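Probable FAD-dependent oxidoreductase PA4991 (Pseudomonas aeruginosa PAO1, PDB 5EZ7) probably acts as a FAD-dependent oxidoreductase of the DAO family whose physiological substrate is unknown, and is essential for growth of the bacterium in cystic fibrosis sputum. Local coordinates at residues P180-R185 / R215-E220; G209-L214 / M224-L229; K141-K146 / L300-L305. All coordinates share one frame; numbering follows the deposited sequence.

Contact 1: residues P180-R185 / R215-E220; sequences PLREGR and RELGLE
Arg182 and Leu217 are brought together by the torsions of both chains. In Arg182, chi1 sets CG beside the backbone N, and a bend at chi2 (-79°) turns the chain off the strand toward the end of helix 210-216. Leu217 also has CG beside its own N (chi1 -61°), which sends CD2 to the strand. The NH2 of Arg182 reaches Leu217 O at 3.2 Å, with the oxygen at the edge of the guanidinium and near its plane. The N-H...O angle of 131° marks this bond as weak.

The apolar half lies beside it, where Pro180 CB meets Leu217 CD2 at 3.8 Å. The next atom of the proline ring, Pro180 CG, lies 4.0 Å from Glu216 O. Leu187 of the neighbouring strand 186-192 touches Pro180, Arg182 and Leu217, tying this patch to the small sheet.

Leu217 is the first residue past the helix. Gly218, at positive phi, is the C' residue of a Schellman motif whose inner bond runs from Gly218 N to Arg215 O at 2.8 Å. The arginine therefore donates to a carbonyl within the turn that terminates the helix. Since helix C-termini carry partial negative charge, a cationic group here is probably favourable electrostatically, while the weak, bent bond and the 161 Å² of buried surface imply a modest surface contact.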
loop_
_atom_site.group_PDB
_atom_site.type_symbol
_atom_site.label_atom_id
_atom_site.label_comp_id
_atom_site.label_asym_id
_atom_site.label_seq_id
_atom_site.Cartn_x
_atom_site.Cartn_y
_atom_site.Cartn_z
ATOM N N PRO A 180 -2.493 26.120 4.321
ATOM C CA PRO A 180 -3.730 26.054 5.093
ATOM C C PRO A 180 -4.698 27.206 4.774
ATOM O O PRO A 180 -4.296 28.291 4.436
ATOM C CB PRO A 180 -3.262 26.130 6.548
ATOM C CG PRO A 180 -1.893 26.752 6.513
ATOM C CD PRO A 180 -1.356 26.625 5.115
ATOM N N LEU A 181 -5.975 26.913 4.853
ATOM C CA LEU A 181 -7.017 27.892 4.670
ATOM C C LEU A 181 -7.665 27.959 6.031
ATOM O O LEU A 181 -8.279 26.985 6.466
ATOM C CB LEU A 181 -7.956 27.357 3.612
ATOM C CG LEU A 181 -9.069 28.192 3.082
ATOM C CD1 LEU A 181 -8.470 29.442 2.452
ATOM C CD2 LEU A 181 -9.834 27.346 2.066
ATOM N N ARG A 182 -7.440 29.064 6.737
ATOM C CA ARG A 182 -7.914 29.251 8.106
ATOM C C ARG A 182 -9.191 30.073 8.201
ATOM O O ARG A 182 -9.500 30.842 7.314
ATOM C CB ARG A 182 -6.860 29.989 8.918
ATOM C CG ARG A 182 -5.517 29.304 9.012
ATOM C CD ARG A 182 -5.529 28.190 10.033
ATOM N NE ARG A 182 -4.196 27.581 10.121
ATOM C CZ ARG A 182 -3.920 26.390 10.656
ATOM N NH1 ARG A 182 -4.888 25.622 11.182
ATOM N NH2 ARG A 182 -2.664 25.959 10.672
ATOM N N GLU A 183 -9.912 29.897 9.307
ATOM C CA GLU A 183 -10.949 30.826 9.770
ATOM C C GLU A 183 -10.708 31.091 11.244
ATOM O O GLU A 183 -11.239 30.386 12.107
ATOM C CB GLU A 183 -12.349 30.262 9.560
ATOM C CG GLU A 183 -12.909 30.571 8.178
ATOM C CD GLU A 183 -14.120 29.724 7.815
ATOM O OE1 GLU A 183 -14.811 29.235 8.742
ATOM O OE2 GLU A 183 -14.366 29.535 6.594
ATOM N N GLY A 184 -9.903 32.114 11.519
ATOM C CA GLY A 184 -9.338 32.298 12.837
ATOM C C GLY A 184 -8.358 31.167 13.057
ATOM O O GLY A 184 -7.404 30.993 12.287
ATOM N N ARG A 185 -8.608 30.366 14.078
ATOM C CA ARG A 185 -7.738 29.235 14.360
ATOM C C ARG A 185 -8.209 27.936 13.692
ATOM O O ARG A 185 -7.454 26.987 13.604
ATOM C CB ARG A 185 -7.549 29.116 15.877
ATOM C CG ARG A 185 -6.945 30.391 16.511
ATOM C CD ARG A 185 -5.618 30.811 15.838
ATOM N NE ARG A 185 -4.849 31.856 16.543
ATOM C CZ ARG A 185 -4.109 31.677 17.645
ATOM N NH1 ARG A 185 -4.038 30.490 18.245
ATOM N NH2 ARG A 185 -3.447 32.705 18.175
ATOM N N ARG A 215 4.083 20.009 9.409
ATOM C CA ARG A 215 4.871 21.236 9.692
ATOM C C ARG A 215 4.268 22.457 9.034
ATOM O O ARG A 215 4.199 23.507 9.654
ATOM C CB ARG A 215 6.333 21.108 9.287
ATOM C CG ARG A 215 7.239 20.724 10.451
ATOM C CD ARG A 215 8.608 20.256 9.971
ATOM N NE ARG A 215 9.051 19.032 10.664
ATOM C CZ ARG A 215 9.813 18.055 10.143
ATOM N NH1 ARG A 215 10.236 18.066 8.862
ATOM N NH2 ARG A 215 10.147 17.023 10.917
ATOM N N GLU A 216 3.824 22.295 7.789
ATOM C CA GLU A 216 3.062 23.321 7.064
ATOM C C GLU A 216 1.812 23.873 7.808
ATOM O O GLU A 216 1.477 25.047 7.685
ATOM C CB GLU A 216 2.650 22.799 5.669
ATOM C CG GLU A 216 3.568 23.227 4.536
ATOM C CD GLU A 216 3.755 24.741 4.506
ATOM O OE1 GLU A 216 4.874 25.186 4.885
ATOM O OE2 GLU A 216 2.782 25.480 4.156
ATOM N N LEU A 217 1.144 23.007 8.558
ATOM C CA LEU A 217 0.060 23.396 9.444
ATOM C C LEU A 217 0.528 23.854 10.842
ATOM O O LEU A 217 -0.297 24.058 11.715
ATOM C CB LEU A 217 -0.893 22.219 9.587
ATOM C CG LEU A 217 -1.494 21.824 8.240
ATOM C CD1 LEU A 217 -1.866 20.362 8.181
ATOM C CD2 LEU A 217 -2.712 22.677 7.994
ATOM N N GLY A 218 1.832 24.052 11.042
ATOM C CA GLY A 218 2.390 24.350 12.352
ATOM C C GLY A 218 2.292 23.271 13.413
ATOM O O GLY A 218 2.307 23.581 14.578
ATOM N N LEU A 219 2.212 22.002 13.011
ATOM C CA LEU A 219 2.126 20.874 13.942
ATOM C C LEU A 219 3.343 19.965 13.905
ATOM O O LEU A 219 4.001 19.826 12.890
ATOM C CB LEU A 219 0.897 20.032 13.634
ATOM C CG LEU A 219 -0.437 20.775 13.689
ATOM C CD1 LEU A 219 -1.536 19.830 13.223
ATOM C CD2 LEU A 219 -0.697 21.321 15.096
ATOM N N GLU A 220 3.619 19.346 15.040
ATOM C CA GLU A 220 4.701 18.384 15.177
ATOM C C GLU A 220 4.244 16.983 15.656
ATOM O O GLU A 220 5.005 16.002 15.588
ATOM C CB GLU A 220 5.719 18.979 16.135
ATOM C CG GLU A 220 6.263 20.320 15.636
ATOM C CD GLU A 220 7.555 20.737 16.321
ATOM O OE1 GLU A 220 8.473 19.887 16.438
ATOM O OE2 GLU A 220 7.665 21.915 16.737
#

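Contact 2: residues G209-L214 / M224-L229; sequences GNEALL and MQRRPL. With FAD (flavin-adenine dinucleotide), chain B.
Glu211 bridges two residues of strand 224-236, and its chain can be followed outward from helix 210-216. At the base, CB packs on Met224 CE at 3.7 Å, with SD slightly farther off. Next, CG lies anti to the backbone N (chi1 -172°), and the chain stays extended beyond it, carrying the carboxylate alongside the methionine methyl toward Arg226. The carboxylate carbon CD still has Met224 CE at 4.1 Å, and Glu211 OE2 lies 4.0 Å from Met224 CE. At the tip the two oxygens part company: OE2 takes Arg226 NH2 at 2.6 Å in a salt bridge, whereas OE1 makes a long, weak ion pair with Arg215, one helical turn on.

The bridge to Arg226 is short but not straight. The nitrogen comes to the syn side of OE2 but 32° out of the carboxylate plane, and the two flat groups are inclined to each other by 51°. Met224 CE lies over one face of the guanidinium, offset toward the rim, so a single methyl packs against both the base of the glutamate and the arginine that binds its tip.

A Gly-x-Gly-x-x-Ala sequence (Gly207, Gly209, Ala212) runs into the helix, consistent with a Rossmann-type turn. Gly209 CA lies 3.5 Å from N7A of the FAD adenine, and Leu213 packs its branched end on N6A. At the far end of the strand segment, Leu229 CD1 is 3.6 Å from the flavin methyl C7M. The helix and strand thus border opposite ends of the cofactor. The chemistry implies a join of one short, bent salt bridge with a methyl packed on one guanidinium face; since Arg226 is exposed, the ion pair probably remains partly open to solvent.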
loop_
_atom_site.group_PDB
_atom_site.type_symbol
_atom_site.label_atom_id
_atom_site.label_comp_id
_atom_site.label_asym_id
_atom_site.label_seq_id
_atom_site.Cartn_x
_atom_site.Cartn_y
_atom_site.Cartn_z
ATOM N N GLY A 209 5.058 11.874 3.120
ATOM C CA GLY A 209 4.728 13.286 3.033
ATOM C C GLY A 209 3.953 13.866 4.202
ATOM O O GLY A 209 3.883 15.091 4.311
ATOM N N ASN A 210 3.343 13.026 5.061
ATOM C CA ASN A 210 2.604 13.558 6.245
ATOM C C ASN A 210 3.443 14.437 7.157
ATOM O O ASN A 210 2.919 15.418 7.699
ATOM C CB ASN A 210 1.932 12.460 7.082
ATOM C CG ASN A 210 0.615 11.982 6.507
ATOM O OD1 ASN A 210 0.050 12.594 5.603
ATOM N ND2 ASN A 210 0.124 10.842 7.021
ATOM N N GLU A 211 4.733 14.118 7.317
ATOM C CA GLU A 211 5.587 14.900 8.215
ATOM C C GLU A 211 5.644 16.428 7.844
ATOM O O GLU A 211 5.306 17.286 8.655
ATOM C CB GLU A 211 6.979 14.283 8.266
ATOM C CG GLU A 211 7.920 14.878 9.318
ATOM C CD GLU A 211 9.240 14.124 9.380
ATOM O OE1 GLU A 211 9.582 13.595 10.446
ATOM O OE2 GLU A 211 9.925 14.032 8.337
ATOM N N ALA A 212 6.055 16.725 6.610
ATOM C CA ALA A 212 6.133 18.117 6.070
ATOM C C ALA A 212 4.770 18.822 5.946
ATOM O O ALA A 212 4.678 20.032 6.122
ATOM C CB ALA A 212 6.840 18.108 4.708
ATOM N N LEU A 213 3.719 18.085 5.619
ATOM C CA LEU A 213 2.364 18.654 5.693
ATOM C C LEU A 213 1.965 19.072 7.120
ATOM O O LEU A 213 1.344 20.134 7.308
ATOM C CB LEU A 213 1.335 17.694 5.155
ATOM C CG LEU A 213 1.354 17.540 3.636
ATOM C CD1 LEU A 213 0.615 16.273 3.235
ATOM C CD2 LEU A 213 0.740 18.758 2.986
ATOM N N LEU A 214 2.282 18.243 8.109
ATOM C CA LEU A 214 2.053 18.634 9.485
ATOM C C LEU A 214 2.819 19.907 9.824
ATOM O O LEU A 214 2.237 20.816 10.390
ATOM C CB LEU A 214 2.346 17.502 10.467
ATOM C CG LEU A 214 1.356 16.337 10.367
ATOM C CD1 LEU A 214 1.901 15.180 11.168
ATOM C CD2 LEU A 214 -0.043 16.681 10.862
ATOM N N MET A 224 6.487 10.938 13.109
ATOM C CA MET A 224 6.589 9.900 12.114
ATOM C C MET A 224 7.953 9.283 12.214
ATOM O O MET A 224 8.907 9.994 12.568
ATOM C CB MET A 224 6.449 10.526 10.727
ATOM C CG MET A 224 6.227 9.504 9.618
ATOM S SD MET A 224 5.976 10.335 8.040
ATOM C CE MET A 224 7.690 10.753 7.665
ATOM N N GLN A 225 8.056 7.989 11.888
ATOM C CA GLN A 225 9.367 7.342 11.706
ATOM C C GLN A 225 9.455 6.783 10.288
ATOM O O GLN A 225 8.452 6.576 9.629
ATOM C CB GLN A 225 9.655 6.233 12.746
ATOM C CG GLN A 225 8.679 5.039 12.696
ATOM C CD GLN A 225 9.038 3.894 13.645
ATOM O OE1 GLN A 225 9.978 3.993 14.367
ATOM N NE2 GLN A 225 8.296 2.800 13.605
ATOM N N ARG A 226 10.679 6.545 9.848
ATOM C CA ARG A 226 10.999 6.036 8.515
ATOM C C ARG A 226 11.842 4.778 8.711
ATOM O O ARG A 226 12.874 4.842 9.326
ATOM C CB ARG A 226 11.782 7.095 7.739
ATOM C CG ARG A 226 10.947 8.253 7.185
ATOM C CD ARG A 226 11.785 9.188 6.319
ATOM N NE ARG A 226 11.434 10.568 6.592
ATOM C CZ ARG A 226 10.835 11.418 5.765
ATOM N NH1 ARG A 226 10.539 11.078 4.529
ATOM N NH2 ARG A 226 10.534 12.646 6.190
ATOM N N ARG A 227 11.369 3.630 8.259
ATOM C CA ARG A 227 12.126 2.402 8.439
ATOM C C ARG A 227 12.468 1.892 7.073
ATOM O O ARG A 227 11.599 1.375 6.368
ATOM C CB ARG A 227 11.344 1.379 9.211
ATOM C CG ARG A 227 11.242 1.763 10.675
ATOM C CD ARG A 227 10.084 1.035 11.334
ATOM N NE ARG A 227 10.338 -0.402 11.371
ATOM C CZ ARG A 227 9.522 -1.375 10.955
ATOM N NH1 ARG A 227 9.923 -2.646 11.054
ATOM N NH2 ARG A 227 8.328 -1.126 10.463
ATOM N N PRO A 228 13.735 2.063 6.676
ATOM C CA PRO A 228 14.069 1.720 5.296
ATOM C C PRO A 228 14.030 0.191 5.009
ATOM O O PRO A 228 14.105 -0.632 5.917
ATOM C CB PRO A 228 15.465 2.321 5.139
ATOM C CG PRO A 228 16.063 2.171 6.511
ATOM C CD PRO A 228 14.938 2.380 7.477
ATOM N N LEU A 229 13.824 -0.139 3.747
ATOM C CA LEU A 229 13.966 -1.501 3.217
ATOM C C LEU A 229 14.937 -1.452 2.038
ATOM O O LEU A 229 15.012 -0.436 1.350
ATOM C CB LEU A 229 12.605 -2.026 2.745
ATOM C CG LEU A 229 11.664 -2.499 3.860
ATOM C CD1 LEU A 229 10.294 -2.710 3.293
ATOM C CD2 LEU A 229 12.116 -3.793 4.522
HETATM P PA FAD B . 1.821 5.882 0.144
HETATM O O1A FAD B . 1.549 4.719 -0.753
HETATM O O2A FAD B . 3.232 6.304 0.444
HETATM O O5B FAD B . 1.009 7.108 -0.451
HETATM C C5B FAD B . 1.205 8.436 -0.009
HETATM C C4B FAD B . 0.840 9.320 -1.183
HETATM O O4B FAD B . 0.824 10.692 -0.755
HETATM C C3B FAD B . 1.846 9.179 -2.328
HETATM O O3B FAD B . 1.189 8.819 -3.545
HETATM C C2B FAD B . 2.487 10.553 -2.400
HETATM O O2B FAD B . 2.873 10.967 -3.709
HETATM C C1B FAD B . 1.413 11.456 -1.787
HETATM N N9A FAD B . 1.955 12.687 -1.199
HETATM C C8A FAD B . 3.052 12.791 -0.429
HETATM N N7A FAD B . 3.246 14.074 -0.078
HETATM C C5A FAD B . 2.261 14.803 -0.616
HETATM C C6A FAD B . 1.900 16.227 -0.626
HETATM N N6A FAD B . 2.665 17.095 0.052
HETATM N N1A FAD B . 0.799 16.605 -1.297
HETATM C C2A FAD B . 0.045 15.713 -1.964
HETATM N N3A FAD B . 0.319 14.392 -2.004
HETATM C C4A FAD B . 1.403 13.894 -1.359
HETATM N N1 FAD B . 1.829 -3.980 3.257
HETATM C C2 FAD B . 1.107 -5.114 3.141
HETATM O O2 FAD B . -0.010 -5.183 3.708
HETATM N N3 FAD B . 1.542 -6.174 2.437
HETATM C C4 FAD B . 2.715 -6.180 1.812
HETATM O O4 FAD B . 3.093 -7.171 1.155
HETATM C C4X FAD B . 3.558 -4.982 1.890
HETATM N N5 FAD B . 4.757 -4.930 1.280
HETATM C C5X FAD B . 5.515 -3.821 1.349
HETATM C C6 FAD B . 6.738 -3.803 0.691
HETATM C C7 FAD B . 7.545 -2.684 0.733
HETATM C C7M FAD B . 8.853 -2.683 -0.000
HETATM C C8 FAD B . 7.086 -1.479 1.469
HETATM C C8M FAD B . 7.918 -0.217 1.542
HETATM C C9 FAD B . 5.873 -1.505 2.132
HETATM C C9A FAD B . 5.054 -2.631 2.110
HETATM N N10 FAD B . 3.796 -2.684 2.773
HETATM C C10 FAD B . 3.021 -3.845 2.667
HETATM C "C1'" FAD B . 3.269 -1.549 3.512
HETATM C "C2'" FAD B . 2.482 -0.682 2.544
HETATM O "O2'" FAD B . 3.181 -0.509 1.304
HETATM C "C3'" FAD B . 2.154 0.667 3.167
HETATM O "O3'" FAD B . 1.692 0.452 4.517
HETATM C "C4'" FAD B . 1.070 1.387 2.369
HETATM O "O4'" FAD B . 1.237 1.202 0.963
HETATM C "C5'" FAD B . 1.076 2.878 2.647
HETATM O "O5'" FAD B . -0.055 3.478 1.999
HETATM P P FAD B . -0.215 5.067 2.045
HETATM O O1P FAD B . -1.279 5.463 1.054
HETATM O O2P FAD B . -0.355 5.430 3.479
HETATM O O3P FAD B . 1.239 5.588 1.615
#

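Contact 3: residues K141-K146 / L300-L305; sequences KGFKGK and LPWIDL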
loop_
_atom_site.group_PDB
_atom_site.type_symbol
_atom_site.label_atom_id
_atom_site.label_comp_id
_atom_site.label_asym_id
_atom_site.label_seq_id
_atom_site.Cartn_x
_atom_site.Cartn_y
_atom_site.Cartn_z
ATOM N N LYS A 141 11.275 -32.038 -7.908
ATOM C CA LYS A 141 11.548 -33.225 -7.076
ATOM C C LYS A 141 12.600 -32.956 -5.995
ATOM O O LYS A 141 12.618 -33.623 -4.954
ATOM C CB LYS A 141 12.031 -34.393 -7.948
ATOM C CG LYS A 141 11.137 -34.698 -9.140
ATOM C CD LYS A 141 11.262 -36.139 -9.611
ATOM C CE LYS A 141 10.443 -37.094 -8.742
ATOM N NZ LYS A 141 8.970 -36.931 -8.896
ATOM N N GLY A 142 13.497 -32.004 -6.278
ATOM C CA GLY A 142 14.446 -31.451 -5.306
ATOM C C GLY A 142 13.816 -30.668 -4.160
ATOM O O GLY A 142 14.485 -30.406 -3.161
ATOM N N PHE A 143 12.545 -30.276 -4.287
ATOM C CA PHE A 143 11.870 -29.643 -3.176
ATOM C C PHE A 143 11.717 -30.584 -2.010
ATOM O O PHE A 143 10.931 -31.529 -2.067
ATOM C CB PHE A 143 10.483 -29.131 -3.516
ATOM C CG PHE A 143 9.827 -28.427 -2.359
ATOM C CD1 PHE A 143 10.508 -27.393 -1.678
ATOM C CD2 PHE A 143 8.562 -28.787 -1.924
ATOM C CE1 PHE A 143 9.929 -26.736 -0.605
ATOM C CE2 PHE A 143 7.970 -28.114 -0.857
ATOM C CZ PHE A 143 8.656 -27.090 -0.199
ATOM N N LYS A 144 12.461 -30.290 -0.950
ATOM C CA LYS A 144 12.386 -30.998 0.314
ATOM C C LYS A 144 11.782 -29.991 1.264
ATOM O O LYS A 144 11.769 -28.789 0.978
ATOM C CB LYS A 144 13.789 -31.421 0.761
ATOM C CG LYS A 144 14.565 -32.189 -0.319
ATOM C CD LYS A 144 16.030 -32.467 0.031
ATOM C CE LYS A 144 16.210 -33.636 0.991
ATOM N NZ LYS A 144 15.433 -34.848 0.614
ATOM N N GLY A 145 11.258 -30.464 2.383
ATOM C CA GLY A 145 10.526 -29.581 3.283
ATOM C C GLY A 145 9.088 -29.452 2.821
ATOM O O GLY A 145 8.619 -30.223 1.973
ATOM N N LYS A 146 8.392 -28.462 3.375
ATOM C CA LYS A 146 6.945 -28.415 3.275
ATOM C C LYS A 146 6.395 -27.026 3.170
ATOM O O LYS A 146 6.925 -26.078 3.757
ATOM C CB LYS A 146 6.303 -29.133 4.459
ATOM C CG LYS A 146 7.164 -29.294 5.710
ATOM C CD LYS A 146 6.502 -30.246 6.695
ATOM C CE LYS A 146 6.477 -31.673 6.159
ATOM N NZ LYS A 146 6.215 -32.649 7.237
ATOM N N LEU A 300 16.071 -22.348 -4.086
ATOM C CA LEU A 300 15.437 -22.682 -5.367
ATOM C C LEU A 300 16.500 -23.031 -6.440
ATOM O O LEU A 300 16.528 -22.483 -7.516
ATOM C CB LEU A 300 14.593 -21.496 -5.827
ATOM C CG LEU A 300 13.400 -21.172 -4.920
ATOM C CD1 LEU A 300 12.858 -19.780 -5.183
ATOM C CD2 LEU A 300 12.297 -22.187 -5.089
ATOM N N PRO A 301 17.389 -23.967 -6.146
ATOM C CA PRO A 301 18.456 -24.294 -7.119
ATOM C C PRO A 301 18.007 -24.813 -8.520
ATOM O O PRO A 301 18.773 -24.750 -9.456
ATOM C CB PRO A 301 19.244 -25.384 -6.410
ATOM C CG PRO A 301 18.283 -25.971 -5.418
ATOM C CD PRO A 301 17.366 -24.893 -5.001
ATOM N N TRP A 302 16.773 -25.289 -8.649
ATOM C CA TRP A 302 16.254 -25.838 -9.907
ATOM C C TRP A 302 15.860 -24.748 -10.914
ATOM O O TRP A 302 15.491 -25.074 -12.026
ATOM C CB TRP A 302 15.079 -26.818 -9.653
ATOM C CG TRP A 302 14.049 -26.330 -8.678
ATOM C CD1 TRP A 302 12.907 -25.610 -8.964
ATOM C CD2 TRP A 302 14.082 -26.464 -7.255
ATOM N NE1 TRP A 302 12.227 -25.325 -7.809
ATOM C CE2 TRP A 302 12.915 -25.838 -6.745
ATOM C CE3 TRP A 302 14.970 -27.066 -6.361
ATOM C CZ2 TRP A 302 12.618 -25.794 -5.377
ATOM C CZ3 TRP A 302 14.679 -27.008 -4.985
ATOM C CH2 TRP A 302 13.516 -26.377 -4.511
ATOM N N ILE A 303 15.896 -23.477 -10.507
ATOM C CA ILE A 303 15.656 -22.327 -11.389
ATOM C C ILE A 303 16.973 -21.624 -11.784
ATOM O O ILE A 303 17.579 -20.933 -10.961
ATOM C CB ILE A 303 14.729 -21.288 -10.685
ATOM C CG1 ILE A 303 13.393 -21.909 -10.229
ATOM C CG2 ILE A 303 14.404 -20.112 -11.615
ATOM C CD1 ILE A 303 12.502 -22.454 -11.327
ATOM N N ASP A 304 17.397 -21.808 -13.048
ATOM C CA ASP A 304 18.645 -21.202 -13.597
ATOM C C ASP A 304 18.520 -19.669 -13.716
ATOM O O ASP A 304 17.771 -19.163 -14.546
ATOM C CB ASP A 304 19.011 -21.795 -14.972
ATOM C CG ASP A 304 20.472 -21.462 -15.431
ATOM O OD1 ASP A 304 21.175 -20.610 -14.833
ATOM O OD2 ASP A 304 20.934 -22.080 -16.420
ATOM N N LEU A 305 19.284 -18.974 -12.885
ATOM C CA LEU A 305 19.336 -17.529 -12.875
ATOM C C LEU A 305 20.541 -16.948 -13.647
ATOM O O LEU A 305 20.739 -15.738 -13.654
ATOM C CB LEU A 305 19.315 -17.029 -11.412
ATOM C CG LEU A 305 18.027 -17.431 -10.632
ATOM C CD1 LEU A 305 18.106 -16.997 -9.176
ATOM C CD2 LEU A 305 16.727 -16.893 -11.254
#
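This is a small apolar contact between two surface loops, with the outer rim of the Trp302 indole meeting the Gly142-Phe143 backbone. One loop joins strands 127-129 and 146-149; the other follows helix 285-299 and leads into strand 309-320. The evidence is in the nearest atoms: the far rim of the indole's six-membered ring does the touching, with CZ3 3.8 Å from Gly142 C and CH2 3.9 Å from Phe143 CA. Both backbone atoms approach the indole obliquely.

Phe143 adds its side chain at close to the limit of contact, CB lying 4.2 Å from Trp302 CH2. That indole carbon sits at the edge of the phenyl ring, near its plane, and the pair does not stack. Only 112 Å² is buried in all.

The direction of the tryptophan is set by chi1 (46°), which places CG between the backbone N and the carbonyl carbon. The residue belongs to a type I turn running from Leu300 to Ile303, closed by Ile303 N to Leu300 O at 3.2 Å. Leu300 CA lies over one face of the indole, 4.1 Å above its plane, so the ring is folded back across the start of its own turn. Its NE1 is hydrogen-bonded to Ala137 O, which gives the ring a polar tie to the same loop that it touches with its carbon rim.

Leu300 and Ile303 both pack on Trp269 of strand 267-272. Past Phe143, the other loop enters strand 146-149, where Lys146 pairs through its backbone with Ser105 of strand 102-105. Trp302 thus joins the loop after helix 285-299 to the one leading into strand 146-149 of the eight-stranded mixed sheet.

From the N terminus, the chain first passes 141-146, the opening half of contact 3, and the loop closes only at 300-305. Contacts 1 and 2 both nest inside it. Segment 180-185 comes next, then 209-214; contact 1 closes its loop at 215-220 and contact 2 at 224-229, so the two cross, their segments alternating. They share helix 210-216 and meet where Leu219 N probably bonds to Leu214 O at 2.9 Å. Contact 1 ties the end of that helix to the four-stranded sheet; contact 2 ties its start to strand 224-236 of the eight-stranded sheet. Contact 3, centred about 57 Å from contact 1 and 40 Å from contact 2, joins loops at the far end of the molecule.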